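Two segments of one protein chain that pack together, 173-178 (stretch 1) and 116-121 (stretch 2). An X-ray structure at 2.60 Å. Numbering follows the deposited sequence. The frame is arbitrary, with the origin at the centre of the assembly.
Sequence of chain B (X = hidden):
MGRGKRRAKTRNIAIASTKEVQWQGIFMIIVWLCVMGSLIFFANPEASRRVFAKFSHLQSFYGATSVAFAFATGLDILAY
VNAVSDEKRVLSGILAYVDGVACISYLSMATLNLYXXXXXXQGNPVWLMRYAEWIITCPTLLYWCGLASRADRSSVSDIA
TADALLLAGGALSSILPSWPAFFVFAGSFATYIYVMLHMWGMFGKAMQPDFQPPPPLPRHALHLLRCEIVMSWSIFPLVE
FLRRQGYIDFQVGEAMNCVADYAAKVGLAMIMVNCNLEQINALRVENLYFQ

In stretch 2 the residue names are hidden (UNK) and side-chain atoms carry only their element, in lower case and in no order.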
# COMPACT_ATOMS: atom_id res chain seq x y z
N SER B 173 -24.01 -12.74 -14.84
CA SER B 173 -24.06 -12.27 -16.24
C SER B 173 -22.89 -12.86 -17.03
O SER B 173 -23.02 -13.01 -18.27
CB SER B 173 -24.12 -10.77 -16.31
OG SER B 173 -22.82 -10.21 -16.29
N SER B 174 -21.80 -13.20 -16.35
CA SER B 174 -20.53 -13.65 -16.98
C SER B 174 -20.67 -15.09 -17.49
O SER B 174 -19.78 -15.52 -18.26
CB SER B 174 -19.37 -13.51 -16.03
OG SER B 174 -19.43 -12.27 -15.36
N ILE B 175 -21.73 -15.81 -17.07
CA ILE B 175 -21.91 -17.26 -17.39
C ILE B 175 -23.28 -17.50 -18.04
O ILE B 175 -23.70 -18.67 -18.05
CB ILE B 175 -21.73 -18.14 -16.13
CG1 ILE B 175 -22.69 -17.76 -14.99
CG2 ILE B 175 -20.28 -18.11 -15.69
CD1 ILE B 175 -23.37 -18.92 -14.27
N LEU B 176 -23.96 -16.46 -18.54
CA LEU B 176 -25.20 -16.59 -19.35
C LEU B 176 -24.82 -16.44 -20.83
O LEU B 176 -23.73 -15.96 -21.13
CB LEU B 176 -26.20 -15.53 -18.91
CG LEU B 176 -26.56 -15.55 -17.42
CD1 LEU B 176 -27.41 -14.33 -17.03
CD2 LEU B 176 -27.25 -16.85 -17.04
N PRO B 177 -25.68 -16.91 -21.78
CA PRO B 177 -25.55 -16.52 -23.19
C PRO B 177 -25.84 -15.03 -23.46
O PRO B 177 -26.32 -14.34 -22.59
CB PRO B 177 -26.57 -17.39 -23.95
CG PRO B 177 -27.04 -18.44 -22.95
CD PRO B 177 -26.76 -17.88 -21.57
N SER B 178 -25.58 -14.60 -24.70
CA SER B 178 -25.44 -13.18 -25.14
C SER B 178 -26.56 -12.26 -24.65
O SER B 178 -26.19 -11.21 -24.10
CB SER B 178 -25.32 -13.14 -26.63
OG SER B 178 -24.14 -13.81 -27.03
N UNK B 116 -13.64 -21.57 -9.50
CA UNK B 116 -13.87 -20.38 -10.36
C UNK B 116 -14.73 -20.79 -11.56
O UNK B 116 -14.78 -21.99 -11.92
c UNK B 116 -11.70 -20.63 -11.70
c UNK B 116 -12.52 -19.77 -10.78
c UNK B 116 -9.98 -22.29 -12.04
c UNK B 116 -11.82 -20.53 -13.08
c UNK B 116 -11.04 -21.30 -13.93
c UNK B 116 -10.79 -21.53 -11.19
c UNK B 116 -10.12 -22.18 -13.40
N UNK B 117 -15.41 -19.81 -12.15
CA UNK B 117 -16.25 -20.01 -13.35
C UNK B 117 -15.42 -19.63 -14.57
O UNK B 117 -14.42 -18.93 -14.39
c UNK B 117 -19.55 -18.67 -11.79
c UNK B 117 -18.14 -20.63 -11.25
c UNK B 117 -18.65 -19.76 -12.37
c UNK B 117 -17.52 -19.16 -13.22
N UNK B 118 -15.79 -20.15 -15.74
CA UNK B 118 -15.24 -19.71 -17.06
C UNK B 118 -16.35 -18.92 -17.76
O UNK B 118 -17.49 -19.44 -17.82
c UNK B 118 -14.16 -20.56 -19.18
c UNK B 118 -14.75 -20.94 -17.86
c UNK B 118 -13.75 -21.74 -17.05
N UNK B 119 -16.04 -17.67 -18.17
CA UNK B 119 -17.02 -16.70 -18.74
C UNK B 119 -17.33 -17.09 -20.20
O UNK B 119 -16.46 -17.77 -20.85
c UNK B 119 -16.61 -15.24 -18.49
o UNK B 119 -14.85 -15.33 -20.16
c UNK B 119 -15.40 -14.67 -19.24
o UNK B 119 -15.02 -13.51 -18.91
N UNK B 120 -18.56 -16.75 -20.65
CA UNK B 120 -19.14 -17.06 -21.99
C UNK B 120 -18.39 -16.29 -23.08
O UNK B 120 -18.21 -16.84 -24.19
c UNK B 120 -20.61 -16.71 -22.07
o UNK B 120 -21.31 -17.05 -20.87
N UNK B 121 -17.98 -15.05 -22.79
CA UNK B 121 -17.44 -14.10 -23.80
C UNK B 121 -16.03 -14.53 -24.23
O UNK B 121 -15.77 -14.47 -25.42
o UNK B 121 -16.94 -12.53 -22.02
c UNK B 121 -19.00 -12.23 -23.22
c UNK B 121 -17.55 -12.66 -23.30

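Position 116 carries seven side-chain carbons, one leading into a planar ring of six with no heteroatom. The ring lies far from stretch 1, its nearest carbon 9.2 Å from CG2 of Ile175, so identification rests on shape alone; an unsubstituted six-membered carbon ring is that of Phe116.

At position 117 there are four side-chain carbons in a chain that forks at the second, and no polar atom. The CA-to-CB bond points toward stretch 1, and CB of this residue lies 3.8 Å from CG2 of Ile175, an apolar contact. Forking one carbon beyond CB distinguishes leucine from isoleucine, which branches at CB itself, and the residue is Leu117.

Position 118 has three carbons, with CB carrying the other two. CB points away from stretch 1 and the side chain makes no contact with it; only the backbone approaches, with the carbonyl O of position 118 at 3.8 Å from CG2 of Ile175. The fork by itself would also fit threonine, but both branch atoms are carbon, which makes this Val118.

The side chain at position 119 consists of two carbons, the second bearing two oxygens: a carboxylate one carbon removed from CA. Its CB is 4.1 Å from CB of Ser174, and its CA is 3.0 Å from the carbonyl O of Ser174 in a CA-H...O contact. The short acid is Asp119, whose OD1 is hydrogen-bonded to a residue adjoining the stretches.

One carbon followed by one oxygen makes up the side chain at position 120. CB points toward stretch 1, and the oxygen lies 2.7 Å from the carbonyl O of Leu176, a distance that calls for a hydroxyl donor. This is Ser120, and its OG donates a hydrogen bond to that carbonyl.

Position 121 has a CB carrying one oxygen and one carbon, the branched hydroxyl side chain of Thr121. Its OG1 is 5.6 Å from O of Ser174, too far for contact.

The contact is small, burying 254 Å² in total, and is centred on Ser120. Its backbone N donates to O of Ser174 at 3.0 Å with an N-H...O angle of 157°, while its OG reaches O of Leu176, so a single residue engages two carbonyls of the other stretch. Both carbonyls belong to residues of the type I turn from Ser173 to Leu176, and that of Ser174 also receives the CA-H of Asp119. Beside this polar grip, Ile175 packs against Leu117, adding an apolar patch to the contact.

Stretch 2 116-121: FLVDST
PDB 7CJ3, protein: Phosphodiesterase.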